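PDB 2OX4: putative mandelate racemase from Zymomonas mobilis, which binds magnesium as a member of the enolase superfamily, in the mandelate racemase branch, and probably acts as a dehydratase. Local coordinates for the interface of chains A and B and the interface of chains A and C. Residues are numbered along the deposited sequence; one frame, centred on the assembly and turned at random. Chains: chain A/B/C, Putative mandelate racemase.

Contact 1: the interface of chains A and B. Residues chain A 83, 86-88, 91; chain B 88-90, 270.
A:Gly88 and B:Gly88 pair as an antiparallel beta bridge with their CA atoms 3.3 Å apart, and just beside it the backbone N of B:Thr89 donates a nearly straight hydrogen bond (171° at H) to A:Gly87 O. In this mandelate racemase/muconate lactonizing enzyme family member, the glycine-rich loop ahead of helix 89-110 thus meets its own copy about a two-fold axis, illustrating how absent side chains let two main chains come together. A:Gly87 O accepts a second bond, 2.9 Å long, from OG1 of B:Thr89, a donor lying in the plane of that carbonyl. OG1 stands beside its own backbone N (chi1 -57°), the position from which both donors of one residue converge on one oxygen. The same hydroxyl also bonds B:Tyr270 OH at 2.8 Å, so the phenol, coming from the flank with one ring face against B:Thr89 CA, is likely to help hold the hydroxyl in place. The other branch, methyl CG2, packs below the rim of the A:Trp83 indole, 3.6 Å from CE3; B:Tyr270 OH comes to the CE3 edge, close to the indole plane. On the opposite flank A:Ile91 brings CG1 to within 3.9 Å of B:Thr89 CB, while its CD1 meets B:Val90 CG2. Replacing B:Thr89 by an alanine would probably leave A:Gly87 O with one donor fewer, deprive the B:Tyr270 hydroxyl of its mate and open a gap beside the CE3 edge of A:Trp83.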
# COMPACT_ATOMS: atom_id res chain seq x y z
N TRP A 83 28.49 15.60 8.58
CA TRP A 83 28.33 14.80 7.36
C TRP A 83 27.96 13.34 7.59
O TRP A 83 27.39 12.69 6.71
CB TRP A 83 29.53 14.98 6.41
CG TRP A 83 29.76 16.44 6.25
CD1 TRP A 83 30.78 17.19 6.80
CD2 TRP A 83 28.88 17.37 5.61
NE1 TRP A 83 30.60 18.52 6.50
CE2 TRP A 83 29.45 18.66 5.77
CE3 TRP A 83 27.68 17.24 4.90
CZ2 TRP A 83 28.85 19.81 5.24
CZ3 TRP A 83 27.09 18.39 4.37
CH2 TRP A 83 27.68 19.66 4.55
N GLY A 86 24.43 12.67 6.73
CA GLY A 86 24.14 12.56 5.30
C GLY A 86 24.59 11.25 4.67
O GLY A 86 24.09 10.85 3.62
N GLY A 87 25.53 10.57 5.33
CA GLY A 87 25.96 9.23 4.88
C GLY A 87 26.95 9.24 3.71
O GLY A 87 27.36 10.32 3.22
N GLY A 88 27.33 8.04 3.26
CA GLY A 88 28.06 7.88 2.01
C GLY A 88 29.22 6.90 2.09
O GLY A 88 29.65 6.50 3.19
N ILE A 91 32.29 8.58 3.86
CA ILE A 91 31.87 8.88 5.24
C ILE A 91 31.87 7.61 6.09
O ILE A 91 32.50 7.57 7.16
CB ILE A 91 30.47 9.57 5.26
CG1 ILE A 91 30.49 10.92 4.50
CG2 ILE A 91 29.91 9.70 6.69
CD1 ILE A 91 31.48 11.96 5.07
N GLY B 88 27.03 9.25 -1.89
CA GLY B 88 27.54 9.79 -0.65
C GLY B 88 27.91 11.26 -0.67
O GLY B 88 28.07 11.86 -1.74
N THR B 89 28.04 11.84 0.52
CA THR B 89 28.40 13.24 0.70
C THR B 89 29.64 13.62 -0.11
O THR B 89 29.62 14.58 -0.90
CB THR B 89 28.72 13.51 2.19
OG1 THR B 89 27.59 13.15 3.01
CG2 THR B 89 29.05 14.97 2.40
N VAL B 90 30.72 12.87 0.09
CA VAL B 90 31.99 13.23 -0.51
C VAL B 90 31.98 12.89 -2.00
O VAL B 90 32.44 13.68 -2.83
CB VAL B 90 33.16 12.51 0.22
CG1 VAL B 90 34.52 12.82 -0.46
CG2 VAL B 90 33.18 12.90 1.69
N TYR B 270 21.58 14.20 -1.38
CA TYR B 270 22.44 14.40 -2.55
C TYR B 270 21.89 13.70 -3.79
O TYR B 270 21.48 12.53 -3.73
CB TYR B 270 23.87 13.90 -2.26
CG TYR B 270 24.33 14.21 -0.85
CD1 TYR B 270 24.59 15.53 -0.45
CD2 TYR B 270 24.49 13.19 0.08
CE1 TYR B 270 24.99 15.82 0.87
CE2 TYR B 270 24.91 13.47 1.40
CZ TYR B 270 25.15 14.78 1.77
OH TYR B 270 25.54 15.06 3.05

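Contact 2: the interface of chains A and B. Residues chain A 273, 276, 280; chain B 248, 250.
A:Leu276 and B:Asn248 make the close-packed half of this contact, with methyl CD2 of the leucine 3.6 Å from the amide ND2. The same methyl also touches CG and OD1, so it rests against the amide, nearest its ND2 end, while the two side chains run obliquely past each other. On helix 271-280 the leucine carries CG anti to the backbone N (chi1 175°), which directs its branched end toward chain B. One turn earlier A:Trp273 comes in at about a right angle and brings only the CD1 corner of its indole near, 4.0 Å from B:Asn248 CB; ring and amide planes stand 72° apart. The other half is looser and wet. B:Arg250 is poorly ordered here; as modelled, its NE stays roughly 4.4 Å from A:Glu280 OE2, and a water fills the interval. That water lies 3.1 Å from the carboxylate OE2 and 3.0 Å from the amide oxygen B:Asn248 OD1. It also meets the edge of the modelled guanidinium in plane, a share in the bridge that is weakly defined. Helix 271-280 is thereby set against the loop that leads into helix 250-258 of the neighbour, which would add a small, partly hydrated margin to the two-fold pairing of the chains, if this dimer is the biological one.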
# COMPACT_ATOMS: atom_id res chain seq x y z
N TRP A 273 21.23 1.80 7.76
CA TRP A 273 20.33 2.68 7.02
C TRP A 273 20.39 2.36 5.53
O TRP A 273 19.39 2.49 4.83
CB TRP A 273 20.74 4.14 7.24
CG TRP A 273 20.39 4.66 8.60
CD1 TRP A 273 19.26 5.35 8.93
CD2 TRP A 273 21.16 4.54 9.81
NE1 TRP A 273 19.27 5.67 10.27
CE2 TRP A 273 20.43 5.19 10.83
CE3 TRP A 273 22.40 3.96 10.12
CZ2 TRP A 273 20.90 5.27 12.14
CZ3 TRP A 273 22.85 4.03 11.43
CH2 TRP A 273 22.11 4.68 12.43
N LEU A 276 18.46 -1.23 5.15
CA LEU A 276 17.05 -1.19 5.55
C LEU A 276 16.03 -1.33 4.40
O LEU A 276 15.20 -2.24 4.45
CB LEU A 276 16.75 0.04 6.42
CG LEU A 276 15.26 0.22 6.79
CD1 LEU A 276 14.76 -0.90 7.69
CD2 LEU A 276 15.05 1.60 7.41
N GLU A 280 13.34 -4.32 3.92
CA GLU A 280 11.90 -4.05 3.89
C GLU A 280 11.25 -4.63 2.63
O GLU A 280 10.18 -5.23 2.71
CB GLU A 280 11.61 -2.54 3.96
CG GLU A 280 11.95 -1.88 5.29
CD GLU A 280 11.77 -0.35 5.24
OE1 GLU A 280 11.90 0.24 4.13
OE2 GLU A 280 11.50 0.25 6.30
N ASN B 248 17.03 7.71 7.02
CA ASN B 248 15.81 6.87 6.85
C ASN B 248 14.68 7.81 6.42
O ASN B 248 13.95 8.33 7.28
CB ASN B 248 15.45 6.16 8.19
CG ASN B 248 14.21 5.25 8.09
OD1 ASN B 248 13.53 5.18 7.06
ND2 ASN B 248 13.92 4.52 9.17
N ARG B 250 11.66 7.80 5.29
CA ARG B 250 10.27 7.56 5.71
C ARG B 250 9.95 8.25 7.03
O ARG B 250 8.80 8.63 7.27
CB ARG B 250 9.98 6.05 5.83
CG ARG B 250 8.50 5.69 6.10
CD ARG B 250 8.26 4.17 6.25
NE ARG B 250 8.92 3.59 7.43
CZ ARG B 250 8.33 3.39 8.61
NH1 ARG B 250 9.03 2.86 9.62
NH2 ARG B 250 7.05 3.71 8.80
O HOH W 1 11.43 3.06 7.69

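Contact 3: the interface of chains A and B. Residues chain A 218, 242, 245-246, 268; chain B 79, 82, 85.
Loops of chain A that follow strands 211-215, 239-241 and 263-265 receive from chain B the end of helix 70-79, the loop after it and the 3-10 helix 83-86. This two-fold interface lies beside the metal site of the enolase-type barrel: the magnesium ligands A:Glu241 and A:Glu267 directly precede A:Glu242 and A:Arg268. The arginine shows how one guanidinium can serve several partners. One face lies flat on the B:Phe82 ring, the planes 5° apart, and NH1 sits over the ring centre in a cation-pi contact, 3.4 Å from the centroid. NH1 also bonds the backbone B:Phe82 O at 2.8 Å, in plane and on a carbonyl lone pair, so a single residue is held by both its ring and its main chain. Within chain A, NE and NH2 grip the A:Glu242 carboxylate side-on; NE, 3.0 Å from OE2, uses the syn lone pair, whereas NH2 meets OE1 from above the carboxylate plane. This salt bridge restrains the guanidinium and probably keeps it turned toward the phenylalanine. The arginine chain bends at chi3 (-78°), which lays the flat group across the ring. B:Gln85 reaches in with its chain extended beyond CG. Its OE1 shares a water with A:Arg268 NH1, while NE2 donates to A:Gly218 O at 3.0 Å and to the hydroxyl A:Thr245 OG1 at 2.9 Å, both acceptors lying in the amide plane.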
# COMPACT_ATOMS: atom_id res chain seq x y z
N GLY A 218 27.56 -4.19 -11.10
CA GLY A 218 26.76 -2.98 -11.36
C GLY A 218 26.85 -2.41 -12.77
O GLY A 218 26.50 -1.24 -12.99
N GLU A 242 25.14 -7.87 -7.63
CA GLU A 242 25.23 -6.47 -8.09
C GLU A 242 24.68 -6.26 -9.50
O GLU A 242 25.41 -5.91 -10.43
CB GLU A 242 26.66 -5.92 -7.98
CG GLU A 242 27.08 -5.58 -6.55
CD GLU A 242 27.89 -4.29 -6.50
OE1 GLU A 242 29.05 -4.30 -6.93
OE2 GLU A 242 27.35 -3.25 -6.03
N THR A 245 22.37 -0.50 -10.25
CA THR A 245 22.84 0.55 -9.35
C THR A 245 21.99 0.52 -8.06
O THR A 245 20.77 0.53 -8.14
CB THR A 245 22.75 1.92 -10.07
OG1 THR A 245 23.67 1.94 -11.18
CG2 THR A 245 23.08 3.07 -9.14
N PRO A 246 22.64 0.44 -6.88
CA PRO A 246 21.88 0.33 -5.63
C PRO A 246 21.27 1.62 -5.04
O PRO A 246 20.62 1.56 -3.99
CB PRO A 246 22.90 -0.28 -4.66
CG PRO A 246 24.22 0.22 -5.14
CD PRO A 246 24.10 0.37 -6.66
N ARG A 268 28.36 -1.88 -2.15
CA ARG A 268 28.08 -0.46 -2.35
C ARG A 268 26.79 -0.04 -1.61
O ARG A 268 26.06 0.86 -2.04
CB ARG A 268 28.03 -0.14 -3.84
CG ARG A 268 29.43 -0.07 -4.45
CD ARG A 268 29.36 0.31 -5.90
NE ARG A 268 28.98 -0.83 -6.73
CZ ARG A 268 29.17 -0.88 -8.04
NH1 ARG A 268 29.72 0.17 -8.66
NH2 ARG A 268 28.81 -1.96 -8.72
N LYS B 79 29.37 6.58 -13.08
CA LYS B 79 29.34 5.16 -13.50
C LYS B 79 30.70 4.47 -13.65
O LYS B 79 30.76 3.23 -13.65
CB LYS B 79 28.55 4.99 -14.81
CG LYS B 79 27.06 5.34 -14.68
CD LYS B 79 26.29 4.27 -13.93
CE LYS B 79 24.78 4.50 -14.04
NZ LYS B 79 24.29 4.36 -15.45
N PHE B 82 33.29 3.43 -9.92
CA PHE B 82 32.79 2.38 -9.02
C PHE B 82 32.01 2.92 -7.82
O PHE B 82 30.86 2.53 -7.60
CB PHE B 82 33.87 1.38 -8.56
CG PHE B 82 33.30 0.05 -8.11
CD1 PHE B 82 32.93 -0.90 -9.05
CD2 PHE B 82 33.08 -0.21 -6.77
CE1 PHE B 82 32.38 -2.13 -8.66
CE2 PHE B 82 32.51 -1.43 -6.36
CZ PHE B 82 32.17 -2.38 -7.31
N GLN B 85 28.28 4.88 -7.91
CA GLN B 85 27.00 4.17 -7.83
C GLN B 85 26.60 3.78 -6.40
O GLN B 85 25.49 3.34 -6.18
CB GLN B 85 27.04 2.93 -8.72
CG GLN B 85 27.04 3.28 -10.19
CD GLN B 85 27.44 2.10 -11.04
OE1 GLN B 85 28.61 1.95 -11.38
NE2 GLN B 85 26.47 1.26 -11.38
O HOH W 2 30.11 -0.41 -11.53

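Contact 4: the interface of chains A and C. Residues chain A 119, 121-122, 334, 336; chain C 71-72, 75.
A:Pro336, A:Asn122 and C:Ala72 bury the most surface where loops of chain A meet the first turns of helix 70-79 of chain C, in a two-fold interface of the deposited assembly that may or may not be the biological one. The proline hides 37 Å², presenting CB to the aliphatic stem and carboxylate carbon of C:Glu75, with CD of that glutamate 3.8 Å away. C:Glu75 bends at chi2 (80°), which folds its stem and carboxylate round the proline carbon. A:Asn122 carries CG beside the backbone N (chi1 -72°), and this turns its amide toward the helix start: OD1 lies 3.5 Å from C:Ala72 CA, and ND2 packs near C:Glu71 CB. The methyl CB of C:Ala72 faces A:Lys121 O and A:Asn122 OD1, both on the chain A side. At the backbone the start of the helix is recognised through its N-H groups. C:Glu71 N donates to A:Gly119 O at 3.1 Å, in plane and on a lone pair. C:Ala72 N bonds instead to a water, 2.8 Å away, which also contacts the carbonyl oxygens of A:Gly119 and A:Lys121. With an alanine in place of A:Asn122, the amide's cover over C:Ala72 and C:Glu71 CB would be lost and a gap would probably open beside the helix start. In the fold, A:Gly119 to A:Asn122 lie between helix 114-117 and strand 126-131, and A:Ala334 and A:Pro336 follow helix 322-333.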
# COMPACT_ATOMS: atom_id res chain seq x y z
N GLY A 119 30.80 -12.51 20.08
CA GLY A 119 29.76 -13.49 20.40
C GLY A 119 30.15 -14.94 20.18
O GLY A 119 29.31 -15.84 20.36
N LYS A 121 32.15 -18.46 18.23
CA LYS A 121 32.02 -19.19 16.97
C LYS A 121 30.62 -19.74 16.75
O LYS A 121 30.01 -20.27 17.69
CB LYS A 121 32.99 -20.37 16.93
CG LYS A 121 34.39 -20.01 16.52
CD LYS A 121 35.31 -21.22 16.58
CE LYS A 121 36.74 -20.78 16.37
NZ LYS A 121 37.68 -21.71 17.02
N ASN A 122 30.14 -19.69 15.51
CA ASN A 122 28.88 -20.36 15.14
C ASN A 122 29.12 -21.62 14.31
O ASN A 122 28.17 -22.33 13.95
CB ASN A 122 27.96 -19.41 14.38
CG ASN A 122 27.37 -18.36 15.29
OD1 ASN A 122 26.21 -18.44 15.68
ND2 ASN A 122 28.18 -17.37 15.65
N ALA A 334 31.34 -15.29 13.70
CA ALA A 334 30.58 -14.84 14.88
C ALA A 334 29.08 -14.63 14.62
O ALA A 334 28.33 -14.31 15.54
CB ALA A 334 31.19 -13.58 15.47
N PRO A 336 25.30 -16.19 13.12
CA PRO A 336 24.57 -17.41 12.73
C PRO A 336 24.21 -17.52 11.24
O PRO A 336 24.13 -18.64 10.72
CB PRO A 336 23.29 -17.33 13.58
CG PRO A 336 23.10 -15.87 13.84
CD PRO A 336 24.50 -15.33 14.01
N GLU C 71 26.28 -16.13 20.86
CA GLU C 71 25.53 -16.09 19.59
C GLU C 71 25.04 -17.49 19.19
O GLU C 71 23.86 -17.66 18.88
CB GLU C 71 26.34 -15.45 18.45
CG GLU C 71 26.55 -13.95 18.62
CD GLU C 71 25.30 -13.13 18.33
OE1 GLU C 71 24.43 -13.59 17.56
OE2 GLU C 71 25.21 -11.99 18.84
N ALA C 72 25.94 -18.47 19.21
CA ALA C 72 25.60 -19.84 18.82
C ALA C 72 24.61 -20.47 19.80
O ALA C 72 23.69 -21.16 19.39
CB ALA C 72 26.87 -20.70 18.69
N GLU C 75 21.14 -18.95 19.18
CA GLU C 75 20.59 -19.50 17.95
C GLU C 75 20.18 -20.97 18.14
O GLU C 75 19.17 -21.40 17.59
CB GLU C 75 21.56 -19.31 16.77
CG GLU C 75 21.05 -19.85 15.42
CD GLU C 75 20.06 -18.93 14.69
OE1 GLU C 75 19.64 -17.89 15.25
OE2 GLU C 75 19.70 -19.28 13.53
O HOH W 3 28.75 -18.19 19.49

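Contacts 1, 2 and 3 belong to one two-fold interface, their C-alpha centres about 16 to 18 Å apart, whereas the C-alpha centre of contact 4, on the boundary with chain C, lies about 26 to 33 Å from theirs. Residues 268, 270 and helix 271-280 form one stretch that supplies contacts 3, 1 and 2 in turn. Segment 242-250 serves contacts 3 and 2, and segment 79-91 feeds contacts 1 and 3. Helix 70-79 has its end in contact 3 and its start in contact 4, so it could couple the two interfaces; the structure alone does not show whether the deposited octamer forms in solution.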